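Local coordinates for protein benzoate transport porin BenP (Acinetobacter baumannii AB307-0294, PDB 5DL8) that probably works as an outer-membrane porin of the OprD family, a calcium-binding beta-barrel thought to let small solutes such as benzoate enter the cell, at residues F313-E318 with N356-S361; N352-H357 with V388-D393. One frame throughout, in Å; residues are numbered along the deposited sequence.

Both contacts use strand 355-368 of the barrel, and they share Asn356 and His357. In contact 1 the strand meets residues 313-318, the end of the loop between strands 278-288 and 319-328; in contact 2 the start of the same strand meets residues 388-393, the end of strand 377-388 and the loop that follows, which holds a calcium ion. Their centres lie about 9 Å apart, and they touch where Glu358 CB packs on Val388 CB at 3.9 Å. The side chain of Glu358, the hub of contact 1, stays about 9 Å from the calcium, so this acid is a neighbour of the metal site and not one of its ligands.

Contact 1: residues F313-E318 with N356-S361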
# COMPACT_ATOMS: atom_id res chain seq x y z
N PHE A 313 8.67 10.93 -4.36
CA PHE A 313 10.00 11.44 -4.43
C PHE A 313 10.90 10.35 -5.03
O PHE A 313 11.95 10.07 -4.45
CB PHE A 313 10.33 11.89 -3.02
CG PHE A 313 9.45 13.06 -2.54
CD1 PHE A 313 8.17 12.85 -2.09
CD2 PHE A 313 9.92 14.35 -2.59
CE1 PHE A 313 7.41 13.94 -1.71
CE2 PHE A 313 9.19 15.41 -2.14
CZ PHE A 313 7.89 15.23 -1.78
N PHE A 314 10.44 9.71 -6.11
CA PHE A 314 11.17 8.55 -6.71
C PHE A 314 11.76 8.92 -8.11
O PHE A 314 12.12 8.11 -8.92
CB PHE A 314 10.28 7.26 -6.69
CG PHE A 314 8.93 7.40 -7.29
CD1 PHE A 314 8.75 7.41 -8.69
CD2 PHE A 314 7.79 7.52 -6.47
CE1 PHE A 314 7.42 7.58 -9.28
CE2 PHE A 314 6.49 7.74 -7.03
CZ PHE A 314 6.29 7.74 -8.43
N LYS A 315 11.86 10.19 -8.41
CA LYS A 315 12.33 10.60 -9.69
C LYS A 315 13.88 10.45 -9.80
O LYS A 315 14.60 10.39 -8.80
CB LYS A 315 11.94 12.08 -10.04
CG LYS A 315 10.46 12.40 -10.02
CD LYS A 315 10.11 13.90 -9.90
CE LYS A 315 8.66 14.09 -9.70
NZ LYS A 315 8.15 13.61 -8.39
N GLU A 316 14.32 10.37 -11.04
CA GLU A 316 15.73 10.05 -11.33
C GLU A 316 16.69 11.01 -10.66
O GLU A 316 16.61 12.22 -10.86
CB GLU A 316 15.99 10.10 -12.86
CG GLU A 316 17.43 9.96 -13.29
CD GLU A 316 17.58 9.95 -14.83
OE1 GLU A 316 16.55 9.81 -15.51
OE2 GLU A 316 18.71 10.04 -15.37
N ASP A 317 17.63 10.48 -9.92
CA ASP A 317 18.58 11.28 -9.17
C ASP A 317 18.05 12.00 -7.93
O ASP A 317 18.82 12.72 -7.28
CB ASP A 317 19.31 12.26 -10.06
CG ASP A 317 20.24 11.59 -11.06
OD1 ASP A 317 20.73 10.46 -10.87
OD2 ASP A 317 20.64 12.25 -11.98
N GLU A 318 16.78 11.81 -7.59
CA GLU A 318 16.13 12.64 -6.61
C GLU A 318 16.62 12.25 -5.19
O GLU A 318 16.59 11.11 -4.79
CB GLU A 318 14.59 12.58 -6.70
CG GLU A 318 13.89 13.44 -5.60
CD GLU A 318 12.42 13.68 -5.86
OE1 GLU A 318 11.79 12.97 -6.64
OE2 GLU A 318 11.88 14.68 -5.27
N ASN A 356 15.18 20.89 -10.81
CA ASN A 356 13.89 21.00 -10.18
C ASN A 356 13.95 20.73 -8.69
O ASN A 356 14.87 20.13 -8.21
CB ASN A 356 12.91 20.05 -10.92
CG ASN A 356 11.50 20.52 -10.92
OD1 ASN A 356 11.17 21.52 -10.35
ND2 ASN A 356 10.63 19.75 -11.55
N HIS A 357 12.89 21.14 -7.98
CA HIS A 357 12.73 20.82 -6.60
C HIS A 357 11.29 20.80 -6.24
O HIS A 357 10.46 21.51 -6.88
CB HIS A 357 13.63 21.76 -5.72
CG HIS A 357 13.28 23.23 -5.75
ND1 HIS A 357 12.25 23.79 -5.02
CD2 HIS A 357 13.90 24.28 -6.35
CE1 HIS A 357 12.20 25.10 -5.21
NE2 HIS A 357 13.21 25.42 -5.99
N GLU A 358 10.94 20.05 -5.18
CA GLU A 358 9.49 19.95 -4.85
C GLU A 358 9.29 19.68 -3.37
O GLU A 358 10.20 19.19 -2.70
CB GLU A 358 8.83 18.85 -5.71
CG GLU A 358 9.43 17.50 -5.38
CD GLU A 358 9.06 16.35 -6.30
OE1 GLU A 358 9.58 15.18 -6.03
OE2 GLU A 358 8.24 16.59 -7.26
N THR A 359 8.12 20.01 -2.86
CA THR A 359 7.77 19.80 -1.48
C THR A 359 6.43 19.17 -1.37
O THR A 359 5.53 19.45 -2.18
CB THR A 359 7.79 21.12 -0.59
OG1 THR A 359 6.84 22.08 -1.08
CG2 THR A 359 9.13 21.74 -0.53
N GLU A 360 6.22 18.35 -0.35
CA GLU A 360 4.87 17.79 -0.07
C GLU A 360 4.64 17.78 1.44
O GLU A 360 5.46 17.27 2.18
CB GLU A 360 4.73 16.37 -0.56
CG GLU A 360 3.27 15.83 -0.46
CD GLU A 360 3.08 14.35 -0.84
OE1 GLU A 360 3.41 13.98 -2.00
OE2 GLU A 360 2.59 13.59 0.03
N SER A 361 3.55 18.40 1.88
CA SER A 361 3.10 18.35 3.27
C SER A 361 1.83 17.48 3.35
O SER A 361 1.08 17.40 2.39
CB SER A 361 2.97 19.79 3.86
OG SER A 361 2.00 20.50 3.13
O HOH W 1 7.55 13.40 -5.48
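Residues 313-318 form an irregular loop, closed by a type II beta turn from Lys315 to Glu318, and stand across from residues 356-361 of strand 355-368: the CA atoms of Phe313 and Glu358 are 8.5 Å apart. Long side chains bridge the gap. Glu358, with CG in the crowded position between backbone N and carbonyl carbon (chi1 63°) and the chain beyond extended, meets Lys315 tip to tip. The Lys315 chain bends at chi4 (68°), and its NZ forms a two-pronged salt bridge, bonding both oxygens through their syn lone pairs, 3.2 Å from Glu358 OE1. Glu318 crosses Glu358 at about a right angle, and its OE2 comes to 2.5 Å from Glu358 OE1; its OE1 accepts Lys315 N through the anti lone pair. One water accepts from Phe313 N and donates to Glu358 OE1. The Phe313 ring brings its edge to the strand, CZ lying 3.6 Å from Glu360 CB, while Thr311 and Ala310 hold the Glu360 carboxylate. Tyr386 bonds Glu358 OE2. With two buried acids this close, one probably holds a proton and gives it to the other, and the lysine would offset the charge that remains.

Contact 2: residues N352-H357 with V388-D393; sequences NGEKNH and VKHGND. With CA (calcium ion), chain H.
Residues 388-393 carry the calcium site of the loop between strands 377-388 and 394-406, and this contact bonds that loop to the start of strand 355-368. Val388 O and Gly391 O bind the ion at 2.8 and 2.6 Å, and Asp393, the third residue of the site, has OD1 3.0 Å from it; the same OD1 accepts Val388 N from above the carboxylate plane. At the backbone angles of Gly391 a CB would press on the preceding carbonyl O and run into Val388 CG1. Asn356 grips the loop with both ends of its amide, which can donate and accept at once. Asn356 OD1 receives His390 N at 3.0 Å, nearly straight (171°) but from above the carbonyl plane, and also accepts His357 N, so two bonds grip it; Asn356 ND2 gives to His390 O at 3.0 Å, in plane and on a lone pair. CG2 of Val388 packs against this amide, 3.5 Å from Asn356 OD1. Lys389 N donates to His357 O almost along the C=O axis, at 3.0 Å. The extended Lys389 chain crosses His357 obliquely, its CB in CH-pi contact over one ring face. Glu354 CB makes an off-centre CH-pi contact with the His390 ring, whose ND1 is buried without a partner. Because His390 lies between the two calcium-binding carbonyls, the amide grip on its backbone probably helps to hold them for the metal.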
# COMPACT_ATOMS: atom_id res chain seq x y z
N ASN A 352 12.17 19.52 -19.61
CA ASN A 352 13.09 20.50 -20.30
C ASN A 352 14.56 20.40 -19.91
O ASN A 352 15.37 21.12 -20.48
CB ASN A 352 12.59 21.97 -20.15
CG ASN A 352 11.95 22.24 -18.77
OD1 ASN A 352 12.62 22.14 -17.72
ND2 ASN A 352 10.66 22.48 -18.75
N GLY A 353 14.97 19.53 -18.97
CA GLY A 353 16.39 19.51 -18.51
C GLY A 353 16.82 20.51 -17.43
O GLY A 353 17.96 20.58 -17.06
N GLU A 354 15.85 21.24 -16.88
CA GLU A 354 16.10 22.26 -15.84
C GLU A 354 16.05 21.62 -14.49
O GLU A 354 15.29 20.68 -14.27
CB GLU A 354 15.03 23.38 -15.82
CG GLU A 354 14.71 24.01 -17.15
CD GLU A 354 15.43 25.31 -17.37
OE1 GLU A 354 14.70 26.34 -17.49
OE2 GLU A 354 16.68 25.28 -17.39
N LYS A 355 16.86 22.19 -13.58
CA LYS A 355 17.00 21.69 -12.23
C LYS A 355 15.67 21.91 -11.51
O LYS A 355 15.09 22.99 -11.62
CB LYS A 355 18.08 22.43 -11.51
CG LYS A 355 19.45 22.41 -12.20
CD LYS A 355 20.53 22.93 -11.26
CE LYS A 355 20.91 21.81 -10.30
NZ LYS A 355 20.83 22.25 -8.90
N ASN A 356 15.18 20.89 -10.81
CA ASN A 356 13.89 21.00 -10.18
C ASN A 356 13.95 20.73 -8.69
O ASN A 356 14.87 20.13 -8.21
CB ASN A 356 12.91 20.05 -10.92
CG ASN A 356 11.50 20.52 -10.92
OD1 ASN A 356 11.17 21.52 -10.35
ND2 ASN A 356 10.63 19.75 -11.55
N HIS A 357 12.89 21.14 -7.98
CA HIS A 357 12.73 20.82 -6.60
C HIS A 357 11.29 20.80 -6.24
O HIS A 357 10.46 21.51 -6.88
CB HIS A 357 13.63 21.76 -5.72
CG HIS A 357 13.28 23.23 -5.75
ND1 HIS A 357 12.25 23.79 -5.02
CD2 HIS A 357 13.90 24.28 -6.35
CE1 HIS A 357 12.20 25.10 -5.21
NE2 HIS A 357 13.21 25.42 -5.99
N VAL A 388 6.08 22.42 -6.67
CA VAL A 388 7.20 22.04 -7.53
C VAL A 388 7.61 23.24 -8.33
O VAL A 388 6.73 23.97 -8.79
CB VAL A 388 6.86 20.78 -8.41
CG1 VAL A 388 5.61 20.96 -9.35
CG2 VAL A 388 8.08 20.35 -9.23
N LYS A 389 8.92 23.47 -8.53
CA LYS A 389 9.30 24.61 -9.37
C LYS A 389 8.86 24.49 -10.89
O LYS A 389 8.30 25.45 -11.47
CB LYS A 389 10.78 24.81 -9.28
CG LYS A 389 11.29 26.11 -9.90
CD LYS A 389 12.84 26.13 -9.94
CE LYS A 389 13.31 27.50 -10.45
NZ LYS A 389 14.78 27.53 -10.44
N HIS A 390 9.12 23.34 -11.52
CA HIS A 390 8.53 23.01 -12.84
C HIS A 390 7.54 21.83 -12.76
O HIS A 390 7.93 20.66 -12.51
CB HIS A 390 9.65 22.72 -13.83
CG HIS A 390 10.60 23.84 -13.97
ND1 HIS A 390 11.78 23.92 -13.25
CD2 HIS A 390 10.56 24.95 -14.73
CE1 HIS A 390 12.42 25.02 -13.57
NE2 HIS A 390 11.70 25.68 -14.45
N GLY A 391 6.27 22.11 -12.96
CA GLY A 391 5.22 21.15 -12.80
C GLY A 391 3.98 21.81 -12.19
O GLY A 391 3.84 23.08 -12.03
N ASN A 392 3.04 20.92 -11.78
CA ASN A 392 1.73 21.35 -11.36
C ASN A 392 1.49 21.29 -9.88
O ASN A 392 1.43 20.18 -9.33
CB ASN A 392 0.78 20.40 -12.01
CG ASN A 392 0.82 20.53 -13.53
OD1 ASN A 392 0.97 21.62 -14.12
ND2 ASN A 392 0.71 19.40 -14.16
N ASP A 393 1.31 22.47 -9.26
CA ASP A 393 1.07 22.55 -7.81
C ASP A 393 -0.36 22.09 -7.52
O ASP A 393 -1.20 22.28 -8.39
CB ASP A 393 1.24 23.94 -7.29
CG ASP A 393 2.62 24.46 -7.40
OD1 ASP A 393 3.53 23.71 -7.78
OD2 ASP A 393 2.84 25.63 -7.10
CA CA H . 4.62 24.90 -10.28